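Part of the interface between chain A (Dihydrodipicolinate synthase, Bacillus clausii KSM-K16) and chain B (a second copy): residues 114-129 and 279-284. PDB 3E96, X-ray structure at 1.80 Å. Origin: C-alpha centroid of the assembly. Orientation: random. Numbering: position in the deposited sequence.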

# COMPACT_ATOMS: atom_id res chain seq x y z
N MET A 114 -0.81 -3.65 -8.08
CA MET A 114 0.54 -3.89 -7.67
C MET A 114 0.60 -3.98 -6.18
O MET A 114 -0.15 -3.30 -5.48
N PRO A 115 1.48 -4.85 -5.66
CA PRO A 115 1.59 -5.00 -4.21
C PRO A 115 1.81 -3.68 -3.50
O PRO A 115 2.60 -2.84 -3.95
N ILE A 116 1.09 -3.49 -2.40
CA ILE A 116 1.20 -2.26 -1.63
C ILE A 116 2.20 -2.32 -0.47
O ILE A 116 2.32 -1.37 0.29
N HIS A 117 2.92 -3.43 -0.36
CA HIS A 117 3.91 -3.59 0.70
C HIS A 117 4.92 -2.44 0.62
O HIS A 117 5.31 -2.03 -0.46
N PRO A 118 5.36 -1.92 1.78
CA PRO A 118 6.33 -0.82 1.77
C PRO A 118 7.70 -1.27 1.28
O PRO A 118 8.51 -0.45 0.84
N TYR A 119 7.96 -2.58 1.36
CA TYR A 119 9.23 -3.14 0.90
C TYR A 119 9.01 -4.11 -0.26
O TYR A 119 8.30 -5.11 -0.13
N VAL A 120 9.60 -3.79 -1.41
CA VAL A 120 9.50 -4.61 -2.60
C VAL A 120 10.83 -4.58 -3.34
O VAL A 120 11.56 -3.60 -3.27
N THR A 121 11.15 -5.67 -4.03
CA THR A 121 12.37 -5.72 -4.84
C THR A 121 11.96 -6.35 -6.16
O THR A 121 10.94 -7.05 -6.23
N ALA A 122 12.73 -6.10 -7.21
CA ALA A 122 12.41 -6.62 -8.53
C ALA A 122 12.18 -8.14 -8.53
O ALA A 122 11.18 -8.62 -9.06
N GLY A 123 13.12 -8.87 -7.94
CA GLY A 123 12.98 -10.32 -7.90
C GLY A 123 11.74 -10.77 -7.15
O GLY A 123 11.09 -11.74 -7.53
N GLY A 124 11.40 -10.04 -6.09
CA GLY A 124 10.23 -10.37 -5.31
C GLY A 124 8.92 -10.04 -6.02
O GLY A 124 7.94 -10.78 -5.91
N VAL A 125 8.90 -8.93 -6.74
CA VAL A 125 7.70 -8.53 -7.47
C VAL A 125 7.43 -9.54 -8.58
O VAL A 125 6.28 -9.90 -8.83
N TYR A 126 8.49 -9.99 -9.24
CA TYR A 126 8.33 -10.99 -10.28
C TYR A 126 7.66 -12.23 -9.67
O TYR A 126 6.66 -12.73 -10.20
N ALA A 127 8.20 -12.70 -8.56
CA ALA A 127 7.66 -13.88 -7.89
C ALA A 127 6.22 -13.66 -7.44
O ALA A 127 5.39 -14.56 -7.56
N TYR A 128 5.93 -12.46 -6.94
CA TYR A 128 4.58 -12.14 -6.46
C TYR A 128 3.54 -12.33 -7.57
O TYR A 128 2.56 -13.07 -7.40
N PHE A 129 3.75 -11.67 -8.70
CA PHE A 129 2.84 -11.77 -9.83
C PHE A 129 2.81 -13.19 -10.41
O PHE A 129 1.74 -13.74 -10.66
N ARG B 279 8.75 -13.14 2.19
CA ARG B 279 7.75 -13.60 1.23
C ARG B 279 7.72 -12.61 0.08
O ARG B 279 8.04 -11.43 0.26
N ALA B 280 7.37 -13.08 -1.12
CA ALA B 280 7.25 -12.17 -2.26
C ALA B 280 6.26 -11.15 -1.72
O ALA B 280 5.36 -11.51 -0.96
N PRO B 281 6.35 -9.87 -2.15
CA PRO B 281 7.24 -9.21 -3.10
C PRO B 281 8.72 -8.93 -2.78
O PRO B 281 9.29 -7.99 -3.33
N VAL B 282 9.33 -9.71 -1.90
CA VAL B 282 10.76 -9.52 -1.63
C VAL B 282 11.41 -10.90 -1.63
O VAL B 282 10.94 -11.80 -0.94
N ASN B 283 12.46 -11.07 -2.42
CA ASN B 283 13.14 -12.36 -2.46
C ASN B 283 14.51 -12.24 -1.79
O ASN B 283 14.77 -11.26 -1.09
N GLU B 284 15.39 -13.22 -1.99
CA GLU B 284 16.69 -13.18 -1.33
C GLU B 284 17.67 -12.13 -1.84
O GLU B 284 17.51 -11.57 -2.92

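The bump in this contact is Pro B281, and the hollow that receives it is built by the loop and first helical turns of chain A. A cis peptide bond precedes the proline, whose ring is buried among several side chains. CG of Pro B281 lies 4.0 Å from CB of Pro A115 and 3.6 Å from CG1 of Val A120 (chi1 m), while CB of Pro B281 reaches to 4.2 Å from CG2 of Val A125 (chi1 t). His A117, chi1 m, lays a ring face against the proline: CD of Pro B281 sits 3.4 Å from the imidazole centroid, close to the ring normal, a CH-pi contact that suits a compact aliphatic ring. CD of Pro B281 also lies 4.2 Å from CD1 of Tyr A128 (chi1 t).

The helix start must be flat for the chain B backbone to come this near. At Gly A124 a CB would clash with O of Pro B281 and N of Val B282, and at Gly A123 with ND2 of Asn B283. Without one, CA of Gly A124 approaches O of Pro B281 to 3.2 Å, and CA of Pro B281 approaches O of Gly A124 to 3.3 Å, both as CA-H...O contacts. The same proline carbonyl accepts the direct hydrogen bond from N of Thr A121, 3.1 Å long and nearly straight.

Ala B280 points toward the helix, its small CB fitting 4.0 Å from CB of both Ala A127 and Tyr A128. Val B282, chi1 t, sets CG2 3.2 Å from O of Tyr A119.

Water finishes the polar edges. Water 1 joins NE2 of His A117 (2.8 Å) to O of Ala B280 (2.7 Å), donating to the carbonyl. Thr A121, the N-cap residue with chi1 p, holds OG1 3.0 Å from water 2, which also lies 3.0 Å from OD1 of Asn B283 (chi1 p).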

# COMPACT_ATOMS: atom_id res chain seq x y z
CB MET A 114 1.47 -2.87 -8.19
CG MET A 114 2.64 -3.67 -8.62
SD MET A 114 3.77 -2.74 -9.24
CE MET A 114 5.20 -3.03 -8.13
CB PRO A 115 2.76 -5.97 -4.06
CG PRO A 115 3.60 -5.69 -5.28
CD PRO A 115 2.55 -5.58 -6.35
CB ILE A 116 -0.20 -1.79 -1.10
CG1 ILE A 116 -1.00 -2.98 -0.55
CG2 ILE A 116 -0.98 -1.15 -2.23
CD1 ILE A 116 -0.38 -3.65 0.65
CB HIS A 117 4.69 -4.91 0.54
CG HIS A 117 3.82 -6.11 0.34
ND1 HIS A 117 2.88 -6.20 -0.67
CD2 HIS A 117 3.78 -7.30 0.99
CE1 HIS A 117 2.30 -7.38 -0.62
NE2 HIS A 117 2.82 -8.07 0.37
CB PRO A 118 6.37 -0.38 3.24
CG PRO A 118 6.04 -1.65 3.98
CD PRO A 118 4.91 -2.21 3.15
CB TYR A 119 9.94 -3.90 2.04
CG TYR A 119 9.82 -3.24 3.40
CD1 TYR A 119 9.96 -1.86 3.54
CD2 TYR A 119 9.55 -3.99 4.55
CE1 TYR A 119 9.84 -1.24 4.78
CE2 TYR A 119 9.43 -3.38 5.80
CZ TYR A 119 9.57 -2.01 5.90
OH TYR A 119 9.45 -1.39 7.13
CB VAL A 120 8.39 -4.10 -3.58
CG1 VAL A 120 7.01 -4.21 -2.93
CG2 VAL A 120 8.68 -2.66 -3.98
CB THR A 121 13.50 -6.55 -4.18
OG1 THR A 121 13.06 -7.90 -3.97
CG2 THR A 121 13.91 -5.93 -2.85
CB ALA A 122 13.52 -6.26 -9.52
CB VAL A 125 7.87 -7.11 -8.07
CG1 VAL A 125 6.65 -6.76 -8.93
CG2 VAL A 125 8.03 -6.10 -6.94
CB TYR A 126 9.70 -11.38 -10.85
CG TYR A 126 9.64 -12.62 -11.70
CD1 TYR A 126 9.12 -12.58 -13.00
CD2 TYR A 126 10.05 -13.85 -11.20
CE1 TYR A 126 9.01 -13.73 -13.77
CE2 TYR A 126 9.94 -15.01 -11.96
CZ TYR A 126 9.43 -14.94 -13.24
OH TYR A 126 9.32 -16.09 -13.99
CB ALA A 127 8.54 -14.24 -6.69
CB TYR A 128 4.53 -10.69 -5.96
CG TYR A 128 3.14 -10.24 -5.52
CD1 TYR A 128 2.63 -10.59 -4.27
CD2 TYR A 128 2.34 -9.49 -6.37
CE1 TYR A 128 1.35 -10.20 -3.88
CE2 TYR A 128 1.06 -9.10 -6.01
CZ TYR A 128 0.57 -9.46 -4.76
OH TYR A 128 -0.70 -9.06 -4.42
CB PHE A 129 3.23 -10.80 -10.95
CG PHE A 129 2.94 -9.35 -10.63
CD1 PHE A 129 1.68 -8.96 -10.18
CD2 PHE A 129 3.92 -8.38 -10.80
CE1 PHE A 129 1.40 -7.63 -9.91
CE2 PHE A 129 3.66 -7.04 -10.53
CZ PHE A 129 2.39 -6.67 -10.08
CB ARG B 279 6.35 -13.64 1.86
CG ARG B 279 6.01 -14.92 2.63
CD ARG B 279 4.56 -14.87 3.13
NE ARG B 279 4.19 -16.08 3.87
CZ ARG B 279 3.04 -16.24 4.52
NH1 ARG B 279 2.80 -17.37 5.17
NH2 ARG B 279 2.13 -15.27 4.52
CB ALA B 280 6.66 -12.91 -3.46
CB PRO B 281 6.49 -7.93 -3.43
CG PRO B 281 5.91 -7.57 -2.09
CD PRO B 281 5.38 -8.91 -1.59
CB VAL B 282 11.05 -8.84 -0.27
CG1 VAL B 282 12.56 -8.86 0.01
CG2 VAL B 282 10.57 -7.39 -0.31
CB ASN B 283 13.24 -12.88 -3.91
CG ASN B 283 14.17 -12.06 -4.78
OD1 ASN B 283 14.31 -10.85 -4.60
ND2 ASN B 283 14.78 -12.71 -5.76
CB GLU B 284 17.35 -14.57 -1.37
CG GLU B 284 17.80 -15.05 -2.75
CD GLU B 284 16.65 -15.29 -3.71
OE1 GLU B 284 15.58 -15.80 -3.27
OE2 GLU B 284 16.81 -15.00 -4.91
O HOH W 1 2.79 -10.81 -0.33
O HOH W 2 15.45 -9.01 -2.59